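Local coordinates for L protein (CAS virus, PDB 5MV0), which probably carries, in its N-terminal domain, the cap-snatching endonuclease that cuts primers from capped host RNAs for viral transcription, at residues 11-16 and 158-163; 31-36 and 176-181; 40-45 and 185-190; 55-60 and 141-146. All blocks are in the same frame, centred on the assembly; numbering follows the deposited sequence.

Interaction 1: residues 11-16 and 158-163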
loop_
_atom_site.group_PDB
_atom_site.type_symbol
_atom_site.label_atom_id
_atom_site.label_comp_id
_atom_site.label_asym_id
_atom_site.label_seq_id
_atom_site.Cartn_x
_atom_site.Cartn_y
_atom_site.Cartn_z
ATOM N N LYS B 11 -2.007 -11.086 -8.362
ATOM C CA LYS B 11 -2.788 -10.029 -7.714
ATOM C C LYS B 11 -2.338 -9.826 -6.274
ATOM O O LYS B 11 -2.188 -8.690 -5.806
ATOM C CB LYS B 11 -4.282 -10.359 -7.757
ATOM C CG LYS B 11 -4.891 -10.234 -9.144
ATOM C CD LYS B 11 -6.415 -10.208 -9.102
ATOM C CE LYS B 11 -6.986 -11.575 -8.792
ATOM N NZ LYS B 11 -8.227 -11.818 -9.601
ATOM N N ASN B 12 -2.100 -10.923 -5.563
ATOM C CA ASN B 12 -1.638 -10.822 -4.187
ATOM C C ASN B 12 -0.255 -10.166 -4.101
ATOM O O ASN B 12 -0.019 -9.318 -3.230
ATOM C CB ASN B 12 -1.643 -12.214 -3.567
ATOM C CG ASN B 12 -1.165 -12.211 -2.131
ATOM O OD1 ASN B 12 0.008 -12.455 -1.865
ATOM N ND2 ASN B 12 -2.074 -11.936 -1.201
ATOM N N VAL B 13 0.668 -10.534 -5.002
ATOM C CA VAL B 13 1.981 -9.879 -5.053
ATOM C C VAL B 13 1.817 -8.374 -5.246
ATOM O O VAL B 13 2.412 -7.566 -4.524
ATOM C CB VAL B 13 2.847 -10.487 -6.178
ATOM C CG1 VAL B 13 4.104 -9.622 -6.429
ATOM C CG2 VAL B 13 3.212 -11.943 -5.879
ATOM N N ILE B 14 1.006 -7.969 -6.226
ATOM C CA ILE B 14 0.843 -6.538 -6.487
ATOM C C ILE B 14 0.213 -5.845 -5.283
ATOM O O ILE B 14 0.648 -4.759 -4.863
ATOM C CB ILE B 14 0.015 -6.327 -7.770
ATOM C CG1 ILE B 14 0.793 -6.831 -9.001
ATOM C CG2 ILE B 14 -0.364 -4.880 -7.917
ATOM C CD1 ILE B 14 -0.001 -6.699 -10.307
ATOM N N LEU B 15 -0.810 -6.466 -4.697
ATOM C CA LEU B 15 -1.445 -5.883 -3.519
ATOM C C LEU B 15 -0.443 -5.696 -2.391
ATOM O O LEU B 15 -0.462 -4.666 -1.698
ATOM C CB LEU B 15 -2.612 -6.760 -3.049
ATOM C CG LEU B 15 -3.894 -6.695 -3.897
ATOM C CD1 LEU B 15 -4.844 -7.854 -3.580
ATOM C CD2 LEU B 15 -4.613 -5.380 -3.691
ATOM N N GLU B 16 0.431 -6.682 -2.178
ATOM C CA GLU B 16 1.402 -6.562 -1.095
ATOM C C GLU B 16 2.406 -5.455 -1.378
ATOM O O GLU B 16 2.759 -4.679 -0.478
ATOM C CB GLU B 16 2.135 -7.891 -0.864
ATOM C CG GLU B 16 3.073 -7.823 0.341
ATOM C CD GLU B 16 3.709 -9.149 0.725
ATOM O OE1 GLU B 16 4.175 -9.274 1.883
ATOM O OE2 GLU B 16 3.756 -10.064 -0.125
ATOM N N LEU B 158 9.662 -8.401 -6.298
ATOM C CA LEU B 158 10.073 -7.967 -7.632
ATOM C C LEU B 158 10.272 -9.155 -8.549
ATOM O O LEU B 158 9.933 -9.099 -9.741
ATOM C CB LEU B 158 11.374 -7.164 -7.574
ATOM C CG LEU B 158 11.356 -5.648 -7.385
ATOM C CD1 LEU B 158 10.661 -4.930 -8.565
ATOM C CD2 LEU B 158 10.705 -5.303 -6.077
ATOM N N PHE B 159 10.886 -10.218 -8.025
ATOM C CA PHE B 159 11.057 -11.441 -8.797
ATOM C C PHE B 159 9.713 -12.025 -9.214
ATOM O O PHE B 159 9.532 -12.434 -10.364
ATOM C CB PHE B 159 11.847 -12.482 -7.994
ATOM C CG PHE B 159 11.776 -13.855 -8.602
ATOM C CD1 PHE B 159 12.529 -14.157 -9.736
ATOM C CD2 PHE B 159 10.908 -14.818 -8.096
ATOM C CE1 PHE B 159 12.436 -15.411 -10.336
ATOM C CE2 PHE B 159 10.810 -16.072 -8.694
ATOM C CZ PHE B 159 11.580 -16.374 -9.805
ATOM N N GLU B 160 8.763 -12.105 -8.274
ATOM C CA GLU B 160 7.470 -12.714 -8.589
ATOM C C GLU B 160 6.701 -11.916 -9.634
ATOM O O GLU B 160 5.953 -12.505 -10.428
ATOM C CB GLU B 160 6.625 -12.865 -7.319
ATOM C CG GLU B 160 7.188 -13.870 -6.338
ATOM C CD GLU B 160 7.210 -15.289 -6.893
ATOM O OE1 GLU B 160 6.329 -15.633 -7.703
ATOM O OE2 GLU B 160 8.120 -16.062 -6.529
ATOM N N LEU B 161 6.845 -10.587 -9.646
ATOM C CA LEU B 161 6.222 -9.803 -10.713
ATOM C C LEU B 161 6.693 -10.300 -12.068
ATOM O O LEU B 161 5.900 -10.460 -13.002
ATOM C CB LEU B 161 6.566 -8.318 -10.573
ATOM C CG LEU B 161 5.986 -7.526 -9.409
ATOM C CD1 LEU B 161 6.418 -6.084 -9.574
ATOM C CD2 LEU B 161 4.446 -7.658 -9.407
ATOM N N LEU B 162 7.988 -10.569 -12.172
ATOM C CA LEU B 162 8.586 -10.992 -13.434
ATOM C C LEU B 162 8.212 -12.434 -13.774
ATOM O O LEU B 162 7.794 -12.728 -14.899
ATOM C CB LEU B 162 10.103 -10.822 -13.335
ATOM C CG LEU B 162 10.969 -11.275 -14.520
ATOM C CD1 LEU B 162 10.739 -10.371 -15.727
ATOM C CD2 LEU B 162 12.455 -11.309 -14.109
ATOM N N LYS B 163 8.360 -13.352 -12.816
ATOM C CA LYS B 163 8.097 -14.756 -13.103
ATOM C C LYS B 163 6.617 -15.010 -13.388
ATOM O O LYS B 163 6.278 -15.775 -14.303
ATOM C CB LYS B 163 8.550 -15.639 -11.937
ATOM C CG LYS B 163 8.158 -17.093 -12.184
ATOM C CD LYS B 163 8.471 -18.000 -11.046
ATOM C CE LYS B 163 8.130 -19.428 -11.435
ATOM N NZ LYS B 163 8.499 -20.371 -10.344
#
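Val13 and Leu161 sit where helix 4-20 and helix 155-170 come together: their CA atoms are 7.1 Å apart, and the short axes run roughly antiparallel, at 146° to each other. Val13 does most of the work from its side, because its two methyls split between two partners. With CG1 anti to the backbone N (chi1 168°), that methyl faces Leu161, and CG1 comes to 3.6 Å from Leu161 CD2. The other methyl, Val13 CG2, lies beside its own backbone N and rests on Glu160 CB at 3.8 Å. Leu161 leaves its helix to one side, but its end swings back, so that CD2 touches Val13 CG1 and also reaches Ile14 CG1, at 3.8 Å. The Leu161 and Ile14 side chains cross at about a right angle there. Of Glu160 it is the CB methylene that touches. Its chain bends at chi2 (-64°) and takes the carboxylate away to a salt bridge with Arg156, one turn earlier on the same helix. Leu161 also packs on Ala41 of helix 34-57, while on the far side of helix 4-20 Leu15 meets Leu15 of the second subunit. No hydrogen bond crosses between 11-16 and 158-163; the four touching residues are buried and meet here by aliphatic van der Waals contact, and the carboxylate of Glu160 is paired within its own helix.

Interaction 2: residues 31-36 and 176-181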
loop_
_atom_site.group_PDB
_atom_site.type_symbol
_atom_site.label_atom_id
_atom_site.label_comp_id
_atom_site.label_asym_id
_atom_site.label_seq_id
_atom_site.Cartn_x
_atom_site.Cartn_y
_atom_site.Cartn_z
ATOM N N VAL B 31 -6.402 -5.871 -11.777
ATOM C CA VAL B 31 -7.573 -6.311 -12.521
ATOM C C VAL B 31 -7.565 -7.834 -12.567
ATOM O O VAL B 31 -6.565 -8.479 -12.244
ATOM C CB VAL B 31 -7.616 -5.709 -13.941
ATOM C CG1 VAL B 31 -7.683 -4.204 -13.853
ATOM C CG2 VAL B 31 -6.385 -6.151 -14.760
ATOM N N ASP B 32 -8.703 -8.408 -12.970
ATOM C CA ASP B 32 -8.814 -9.862 -13.071
ATOM C C ASP B 32 -8.343 -10.413 -14.413
ATOM O O ASP B 32 -8.055 -11.610 -14.510
ATOM C CB ASP B 32 -10.264 -10.304 -12.825
ATOM C CG ASP B 32 -10.702 -10.131 -11.369
ATOM O OD1 ASP B 32 -9.905 -10.416 -10.448
ATOM O OD2 ASP B 32 -11.854 -9.701 -11.146
ATOM N N ASP B 33 -8.257 -9.588 -15.439
ATOM C CA ASP B 33 -7.786 -10.053 -16.740
ATOM C C ASP B 33 -6.312 -10.452 -16.670
ATOM O O ASP B 33 -5.470 -9.625 -16.307
ATOM C CB ASP B 33 -8.017 -8.963 -17.779
ATOM C CG ASP B 33 -7.625 -9.394 -19.185
ATOM O OD1 ASP B 33 -8.518 -9.482 -20.046
ATOM O OD2 ASP B 33 -6.425 -9.617 -19.446
ATOM N N PRO B 34 -5.965 -11.705 -16.978
ATOM C CA PRO B 34 -4.563 -12.135 -16.851
ATOM C C PRO B 34 -3.576 -11.315 -17.656
ATOM O O PRO B 34 -2.498 -10.987 -17.141
ATOM C CB PRO B 34 -4.604 -13.596 -17.338
ATOM C CG PRO B 34 -6.007 -14.033 -17.077
ATOM C CD PRO B 34 -6.861 -12.821 -17.331
ATOM N N TYR B 35 -3.891 -10.985 -18.915
ATOM C CA TYR B 35 -2.912 -10.266 -19.725
ATOM C C TYR B 35 -2.777 -8.831 -19.262
ATOM O O TYR B 35 -1.666 -8.288 -19.227
ATOM C CB TYR B 35 -3.290 -10.302 -21.205
ATOM C CG TYR B 35 -3.103 -11.658 -21.846
ATOM C CD1 TYR B 35 -3.550 -11.901 -23.140
ATOM C CD2 TYR B 35 -2.476 -12.694 -21.158
ATOM C CE1 TYR B 35 -3.384 -13.136 -23.729
ATOM C CE2 TYR B 35 -2.301 -13.938 -21.741
ATOM C CZ TYR B 35 -2.758 -14.151 -23.029
ATOM O OH TYR B 35 -2.594 -15.379 -23.619
ATOM N N LYS B 36 -3.900 -8.197 -18.930
ATOM C CA LYS B 36 -3.849 -6.842 -18.407
ATOM C C LYS B 36 -3.100 -6.807 -17.084
ATOM O O LYS B 36 -2.328 -5.878 -16.817
ATOM C CB LYS B 36 -5.270 -6.317 -18.244
ATOM C CG LYS B 36 -5.379 -4.825 -18.208
ATOM C CD LYS B 36 -6.826 -4.416 -18.444
ATOM C CE LYS B 36 -6.987 -2.915 -18.378
ATOM N NZ LYS B 36 -8.387 -2.560 -18.706
ATOM N N SER B 176 1.020 -11.871 -27.599
ATOM C CA SER B 176 1.803 -11.018 -28.495
ATOM C C SER B 176 1.104 -9.702 -28.817
ATOM O O SER B 176 1.775 -8.732 -29.187
ATOM C CB SER B 176 2.115 -11.740 -29.822
ATOM O OG SER B 176 2.788 -12.964 -29.608
ATOM N N GLN B 177 -0.221 -9.652 -28.726
ATOM C CA GLN B 177 -0.930 -8.395 -28.936
ATOM C C GLN B 177 -0.759 -7.430 -27.772
ATOM O O GLN B 177 -1.094 -6.249 -27.909
ATOM C CB GLN B 177 -2.415 -8.667 -29.147
ATOM C CG GLN B 177 -2.696 -9.485 -30.394
ATOM C CD GLN B 177 -4.118 -9.971 -30.438
ATOM O OE1 GLN B 177 -4.371 -11.166 -30.559
ATOM N NE2 GLN B 177 -5.053 -9.049 -30.343
ATOM N N TRP B 178 -0.257 -7.910 -26.643
ATOM C CA TRP B 178 -0.060 -7.106 -25.447
ATOM C C TRP B 178 1.390 -6.719 -25.200
ATOM O O TRP B 178 1.633 -5.714 -24.526
ATOM C CB TRP B 178 -0.563 -7.867 -24.213
ATOM C CG TRP B 178 -2.044 -8.049 -24.179
ATOM C CD1 TRP B 178 -2.775 -8.975 -24.867
ATOM C CD2 TRP B 178 -2.979 -7.294 -23.403
ATOM N NE1 TRP B 178 -4.111 -8.836 -24.566
ATOM C CE2 TRP B 178 -4.260 -7.812 -23.670
ATOM C CE3 TRP B 178 -2.854 -6.228 -22.511
ATOM C CZ2 TRP B 178 -5.405 -7.304 -23.075
ATOM C CZ3 TRP B 178 -3.992 -5.730 -21.911
ATOM C CH2 TRP B 178 -5.252 -6.267 -22.198
ATOM N N ILE B 179 2.354 -7.481 -25.711
ATOM C CA ILE B 179 3.761 -7.238 -25.407
ATOM C C ILE B 179 4.590 -7.517 -26.656
ATOM O O ILE B 179 4.326 -8.473 -27.392
ATOM C CB ILE B 179 4.210 -8.090 -24.195
ATOM C CG1 ILE B 179 5.632 -7.705 -23.745
ATOM C CG2 ILE B 179 4.064 -9.603 -24.489
ATOM C CD1 ILE B 179 6.052 -8.367 -22.415
ATOM N N SER B 180 5.569 -6.654 -26.911
ATOM C CA SER B 180 6.404 -6.782 -28.094
ATOM C C SER B 180 7.395 -7.935 -27.944
ATOM O O SER B 180 7.681 -8.418 -26.842
ATOM C CB SER B 180 7.161 -5.480 -28.374
ATOM O OG SER B 180 8.156 -5.234 -27.376
ATOM N N GLU B 181 7.904 -8.392 -29.094
ATOM C CA GLU B 181 8.929 -9.430 -29.090
ATOM C C GLU B 181 10.151 -9.006 -28.280
ATOM O O GLU B 181 10.705 -9.806 -27.522
ATOM C CB GLU B 181 9.334 -9.768 -30.527
ATOM C CG GLU B 181 8.218 -10.445 -31.348
ATOM C CD GLU B 181 7.239 -9.462 -31.997
ATOM O OE1 GLU B 181 7.307 -8.225 -31.744
ATOM O OE2 GLU B 181 6.390 -9.948 -32.773
#
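At the capped start of helix 34-57, Tyr35 and Trp178 form an offset edge-to-face pair, the tyrosine edge turned to the indole face. The Tyr35 ring and the five-membered ring of Trp178 have centroids 5.0 Å apart and planes at 68°. Tyr35 CB adds a CH-pi contact, 3.6 Å from the centroid of that five-membered ring and almost on its normal. Closest of all, Tyr35 CD1 lies 3.4 Å from Trp178 NE1. The indole thus lies flat against the first helical turn, whose N-cap is Asp33: Lys36 N donates to Asp33 OD2 at 2.9 Å, nearly straight at 174°, reaching it from the anti side, tilted 32° out of the carboxylate plane. That same Lys36 N lies over the indole face, toward its rim, and Lys36 CB is 3.9 Å from Trp178 CZ3. With CG anti to the backbone N and the chain extended beyond, Lys36 carries NZ off to Tyr25 O and Ser28 O of the fourth subunit, whose Tyr25 also packs on Trp178.

Interaction 3: residues 40-45 and 185-190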
loop_
_atom_site.group_PDB
_atom_site.type_symbol
_atom_site.label_atom_id
_atom_site.label_comp_id
_atom_site.label_asym_id
_atom_site.label_seq_id
_atom_site.Cartn_x
_atom_site.Cartn_y
_atom_site.Cartn_z
ATOM N N SER B 40 0.441 -4.825 -16.162
ATOM C CA SER B 40 0.544 -3.927 -15.015
ATOM C C SER B 40 1.704 -4.329 -14.105
ATOM O O SER B 40 2.426 -3.468 -13.588
ATOM C CB SER B 40 -0.787 -3.910 -14.248
ATOM O OG SER B 40 -0.630 -3.266 -12.992
ATOM N N ALA B 41 1.912 -5.631 -13.916
ATOM C CA ALA B 41 3.036 -6.102 -13.112
ATOM C C ALA B 41 4.368 -5.703 -13.729
ATOM O O ALA B 41 5.282 -5.264 -13.020
ATOM C CB ALA B 41 2.951 -7.619 -12.964
ATOM N N ILE B 42 4.492 -5.841 -15.054
ATOM C CA ILE B 42 5.715 -5.441 -15.746
ATOM C C ILE B 42 5.939 -3.940 -15.625
ATOM O O ILE B 42 7.063 -3.485 -15.364
ATOM C CB ILE B 42 5.654 -5.907 -17.213
ATOM C CG1 ILE B 42 5.721 -7.434 -17.258
ATOM C CG2 ILE B 42 6.759 -5.231 -18.066
ATOM C CD1 ILE B 42 5.230 -8.041 -18.586
ATOM N N ARG B 43 4.859 -3.243 -15.823
ATOM C CA ARG B 43 5.034 -1.702 -15.582
ATOM C C ARG B 43 5.428 -1.302 -14.075
ATOM O O ARG B 43 6.330 -0.513 -13.759
ATOM C CB ARG B 43 3.750 -0.964 -15.962
ATOM C CG ARG B 43 3.864 0.553 -15.793
ATOM C CD ARG B 43 2.588 1.140 -15.214
ATOM N NE ARG B 43 1.959 0.138 -14.375
ATOM C CZ ARG B 43 2.212 -0.040 -13.086
ATOM N NH1 ARG B 43 3.077 0.765 -12.440
ATOM N NH2 ARG B 43 1.583 -1.020 -12.460
ATOM N N LEU B 44 4.833 -2.082 -13.179
ATOM C CA LEU B 44 5.156 -1.827 -11.774
ATOM C C LEU B 44 6.623 -2.126 -11.478
ATOM O O LEU B 44 7.287 -1.386 -10.739
ATOM C CB LEU B 44 4.241 -2.662 -10.881
ATOM C CG LEU B 44 4.353 -2.453 -9.362
ATOM C CD1 LEU B 44 4.041 -1.000 -8.991
ATOM C CD2 LEU B 44 3.455 -3.452 -8.597
ATOM N N ARG B 45 7.148 -3.205 -12.046
ATOM C CA ARG B 45 8.567 -3.505 -11.877
ATOM C C ARG B 45 9.438 -2.321 -12.300
ATOM O O ARG B 45 10.357 -1.908 -11.570
ATOM C CB ARG B 45 8.893 -4.762 -12.676
ATOM C CG ARG B 45 10.339 -5.135 -12.789
ATOM C CD ARG B 45 10.425 -6.511 -13.460
ATOM N NE ARG B 45 11.805 -6.930 -13.644
ATOM C CZ ARG B 45 12.534 -6.633 -14.714
ATOM N NH1 ARG B 45 12.011 -5.915 -15.705
ATOM N NH2 ARG B 45 13.787 -7.047 -14.790
ATOM N N ASP B 185 11.339 -10.829 -24.852
ATOM C CA ASP B 185 12.647 -11.476 -24.810
ATOM C C ASP B 185 13.520 -10.887 -23.704
ATOM O O ASP B 185 14.213 -11.635 -23.003
ATOM C CB ASP B 185 13.347 -11.372 -26.166
ATOM C CG ASP B 185 12.759 -12.320 -27.199
ATOM O OD1 ASP B 185 13.014 -12.115 -28.401
ATOM O OD2 ASP B 185 12.025 -13.257 -26.814
ATOM N N GLU B 186 13.483 -9.558 -23.522
ATOM C CA GLU B 186 14.250 -8.918 -22.450
ATOM C C GLU B 186 13.828 -9.439 -21.081
ATOM O O GLU B 186 14.676 -9.722 -20.222
ATOM C CB GLU B 186 14.083 -7.394 -22.517
ATOM C CG GLU B 186 14.565 -6.629 -21.277
ATOM C CD GLU B 186 16.047 -6.843 -20.986
ATOM O OE1 GLU B 186 16.788 -7.139 -21.941
ATOM O OE2 GLU B 186 16.465 -6.723 -19.807
ATOM N N LEU B 187 12.522 -9.591 -20.860
ATOM C CA LEU B 187 12.064 -10.129 -19.587
ATOM C C LEU B 187 12.488 -11.583 -19.423
ATOM O O LEU B 187 12.877 -11.994 -18.326
ATOM C CB LEU B 187 10.549 -9.972 -19.459
ATOM C CG LEU B 187 10.114 -8.503 -19.482
ATOM C CD1 LEU B 187 8.616 -8.383 -19.568
ATOM C CD2 LEU B 187 10.644 -7.721 -18.273
ATOM N N LYS B 188 12.443 -12.375 -20.502
ATOM C CA LYS B 188 12.916 -13.754 -20.405
ATOM C C LYS B 188 14.391 -13.798 -20.023
ATOM O O LYS B 188 14.790 -14.587 -19.157
ATOM C CB LYS B 188 12.691 -14.498 -21.722
ATOM C CG LYS B 188 11.320 -15.101 -21.863
ATOM C CD LYS B 188 11.377 -16.423 -22.633
ATOM C CE LYS B 188 11.809 -16.213 -24.073
ATOM N NZ LYS B 188 11.837 -17.499 -24.827
ATOM N N ARG B 189 15.207 -12.940 -20.643
ATOM C CA ARG B 189 16.619 -12.857 -20.279
ATOM C C ARG B 189 16.788 -12.433 -18.826
ATOM O O ARG B 189 17.609 -13.001 -18.097
ATOM C CB ARG B 189 17.348 -11.875 -21.197
ATOM C CG ARG B 189 17.659 -12.426 -22.580
ATOM C CD ARG B 189 18.700 -11.557 -23.297
ATOM N NE ARG B 189 18.250 -10.177 -23.415
ATOM C CZ ARG B 189 17.523 -9.711 -24.426
ATOM N NH1 ARG B 189 17.173 -10.518 -25.423
ATOM N NH2 ARG B 189 17.147 -8.439 -24.436
ATOM N N SER B 190 16.022 -11.425 -18.393
ATOM C CA SER B 190 16.075 -10.990 -16.999
ATOM C C SER B 190 15.747 -12.131 -16.047
ATOM O O SER B 190 16.328 -12.224 -14.958
ATOM C CB SER B 190 15.115 -9.816 -16.776
ATOM O OG SER B 190 15.562 -8.664 -17.472
HETATM O O HOH W 1 16.319 -6.315 -16.238
HETATM O O HOH W 2 14.166 -5.539 -17.939
#
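Arg45 reaches out of helix 34-57 toward Leu187 and Ser190 of helix 181-192. From CB its chain runs extended through CG and CD to NE, with CG anti to the backbone N (chi1 172°), and this full stretch spans the wide gap between axes that cross at 66° and come no nearer than 13.1 Å. The first partner lies at the end: Arg45 CZ is 4.2 Å from Leu187 CD2, and Arg45 NH1 comes within 3.4 Å of the same methyl, the arginine and the leucine running alongside one another and pointing opposite ways. NH1 also donates to water 2, held at the edge of the guanidinium and in its plane, and that water donates on to Glu186 OE2. Arg45 NH2 touches Ser190 CB at 3.7 Å and donates to water 1 at 3.0 Å, which is hydrogen-bonded in turn to Ser190 OG at 2.8 Å. The other Leu187 methyl, CD1, packs on Ile42 CD1 at 3.5 Å, and Leu162 and Leu166 of helix 155-170 press on the same leucine. Glu186 has further partners: OE1 forms a salt bridge with Arg189, while OE2 accepts from Ser108 N. Arginine and glutamate therefore face each other through water without direct contact, an arrangement that would probably offset the buried positive charge, while Leu187 and Ile42 supply the dry part of the interface.

Interaction 4: residues 55-60 and 141-146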
loop_
_atom_site.group_PDB
_atom_site.type_symbol
_atom_site.label_atom_id
_atom_site.label_comp_id
_atom_site.label_asym_id
_atom_site.label_seq_id
_atom_site.Cartn_x
_atom_site.Cartn_y
_atom_site.Cartn_z
ATOM N N ARG B 55 14.598 8.178 -5.124
ATOM C CA ARG B 55 14.893 8.274 -3.701
ATOM C C ARG B 55 16.393 8.311 -3.441
ATOM O O ARG B 55 16.862 9.106 -2.620
ATOM C CB ARG B 55 14.263 7.102 -2.953
ATOM C CG ARG B 55 12.759 7.046 -3.071
ATOM C CD ARG B 55 12.146 6.950 -1.706
ATOM N NE ARG B 55 10.691 6.957 -1.741
ATOM C CZ ARG B 55 9.953 5.933 -1.338
ATOM N NH1 ARG B 55 10.558 4.841 -0.895
ATOM N NH2 ARG B 55 8.625 5.998 -1.372
ATOM N N ASP B 56 17.156 7.439 -4.109
ATOM C CA ASP B 56 18.602 7.384 -3.892
ATOM C C ASP B 56 19.287 8.674 -4.325
ATOM O O ASP B 56 20.340 9.028 -3.784
ATOM C CB ASP B 56 19.215 6.204 -4.648
ATOM C CG ASP B 56 18.788 4.858 -4.093
ATOM O OD1 ASP B 56 18.317 4.814 -2.941
ATOM O OD2 ASP B 56 18.926 3.843 -4.812
ATOM N N LEU B 57 18.718 9.374 -5.305
ATOM C CA LEU B 57 19.249 10.636 -5.794
ATOM C C LEU B 57 18.628 11.853 -5.120
ATOM O O LEU B 57 19.079 12.976 -5.369
ATOM C CB LEU B 57 19.046 10.735 -7.309
ATOM C CG LEU B 57 19.811 9.752 -8.192
ATOM C CD1 LEU B 57 19.200 9.716 -9.598
ATOM C CD2 LEU B 57 21.290 10.125 -8.260
ATOM N N GLY B 58 17.608 11.663 -4.286
ATOM C CA GLY B 58 16.952 12.781 -3.637
ATOM C C GLY B 58 16.153 13.690 -4.549
ATOM O O GLY B 58 16.026 14.884 -4.258
ATOM N N ILE B 59 15.586 13.160 -5.632
ATOM C CA ILE B 59 14.837 13.968 -6.589
ATOM C C ILE B 59 13.384 13.496 -6.632
ATOM O O ILE B 59 13.015 12.486 -6.039
ATOM C CB ILE B 59 15.465 13.924 -7.993
ATOM C CG1 ILE B 59 15.324 12.530 -8.587
ATOM C CG2 ILE B 59 16.950 14.303 -7.937
ATOM C CD1 ILE B 59 15.851 12.441 -10.000
ATOM N N ILE B 60 12.567 14.244 -7.364
ATOM C CA ILE B 60 11.132 13.985 -7.466
ATOM C C ILE B 60 10.881 12.893 -8.497
ATOM O O ILE B 60 11.372 12.968 -9.626
ATOM C CB ILE B 60 10.384 15.272 -7.845
ATOM C CG1 ILE B 60 10.538 16.326 -6.745
ATOM C CG2 ILE B 60 8.912 14.998 -8.150
ATOM C CD1 ILE B 60 10.221 17.717 -7.235
ATOM N N ILE B 141 21.156 12.423 -15.495
ATOM C CA ILE B 141 21.582 11.166 -14.894
ATOM C C ILE B 141 20.836 10.039 -15.596
ATOM O O ILE B 141 19.600 10.017 -15.623
ATOM C CB ILE B 141 21.334 11.160 -13.378
ATOM C CG1 ILE B 141 22.050 12.358 -12.747
ATOM C CG2 ILE B 141 21.828 9.848 -12.756
ATOM C CD1 ILE B 141 21.864 12.501 -11.241
ATOM N N VAL B 142 21.584 9.113 -16.183
ATOM C CA VAL B 142 21.025 8.005 -16.945
ATOM C C VAL B 142 21.546 6.720 -16.321
ATOM O O VAL B 142 22.761 6.487 -16.286
ATOM C CB VAL B 142 21.392 8.102 -18.436
ATOM C CG1 VAL B 142 20.765 6.962 -19.236
ATOM C CG2 VAL B 142 20.952 9.449 -18.988
ATOM N N ILE B 143 20.632 5.899 -15.811
ATOM C CA ILE B 143 20.964 4.669 -15.101
ATOM C C ILE B 143 20.265 3.512 -15.796
ATOM O O ILE B 143 19.047 3.555 -16.005
ATOM C CB ILE B 143 20.537 4.745 -13.623
ATOM C CG1 ILE B 143 21.381 5.758 -12.858
ATOM C CG2 ILE B 143 20.594 3.368 -12.934
ATOM C CD1 ILE B 143 20.782 6.068 -11.478
ATOM N N SER B 144 21.025 2.478 -16.148
ATOM C CA SER B 144 20.448 1.246 -16.673
ATOM C C SER B 144 21.129 0.067 -15.997
ATOM O O SER B 144 22.333 -0.142 -16.177
ATOM C CB SER B 144 20.593 1.157 -18.194
ATOM O OG SER B 144 19.853 0.060 -18.699
ATOM N N GLU B 145 20.360 -0.714 -15.244
ATOM C CA GLU B 145 20.909 -1.720 -14.347
ATOM C C GLU B 145 20.298 -3.086 -14.615
ATOM O O GLU B 145 19.226 -3.208 -15.212
ATOM C CB GLU B 145 20.703 -1.291 -12.887
ATOM C CG GLU B 145 21.666 -0.180 -12.553
ATOM C CD GLU B 145 21.407 0.479 -11.230
ATOM O OE1 GLU B 145 20.390 0.154 -10.577
ATOM O OE2 GLU B 145 22.228 1.344 -10.857
ATOM N N THR B 146 20.997 -4.125 -14.203
ATOM C CA THR B 146 20.565 -5.482 -14.446
ATOM C C THR B 146 19.267 -5.867 -13.826
ATOM O O THR B 146 18.521 -6.556 -14.402
ATOM C CB THR B 146 21.601 -6.544 -13.998
ATOM O OG1 THR B 146 22.881 -6.179 -14.451
ATOM C CG2 THR B 146 21.324 -7.739 -14.614
#
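No ring, amide or other flat group takes part where Leu57 meets Ile141 and Ile143; the only face involved is that of the beta-sheet, with the last turn of helix 34-57 lying against it. Leu57 and Ile141 meet end to end, tip to tip, Leu57 CD2 standing 3.9 Å from Ile141 CD1. The other methyl, Leu57 CD1, lies between the two isoleucines along the strand: it is 4.1 Å from Ile141 CG2 and makes a looser contact with Ile143 CD1 at 4.4 Å. Ile141 and Ile143 are two apart on strand 137-145 and so lie on the same side of the sheet, while Val142 between them packs on helix 110-122 across the other side. Just past Leu57 the helix ends in a Schellman motif, Gly58 taking a positive phi of 69° and its N bonding back to Arg55 O at 3.1 Å. Leu102 of the neighbouring strand 98-106 widens the apolar patch, touching Leu57, Ile59 and Ile143. Beside it, Arg149 forms salt bridges to both Asp56 and Glu145. Between 55-60 and 141-146 the contact is thus purely aliphatic and fairly loose, and the polar tie between helix end and strand passes through a third residue, whose charge would probably ease the repulsion between the two acids.

In the fold
Helix 34-57 is the common thread: interactions 2, 3 and 4 use its start, middle and end in turn, and helix 4-20, which precedes it, enters interaction 1. The segments of interactions 1, 2 and 3 alternate along the chain, with centres 11 to 15 Å apart, and all three pairs touch. Leu162 packs on Ser190, Ile179 on Ile42 and Leu187, and Lys11 on the backbone of Val31. Together they join the N-terminal helices to those following the sheet in one helical bundle. Interaction 4, where the far end of the same long helix meets the sheet of this PDDEXK-clan domain, is nested within the loops the others close; its centre is about 28 Å from that of interaction 2.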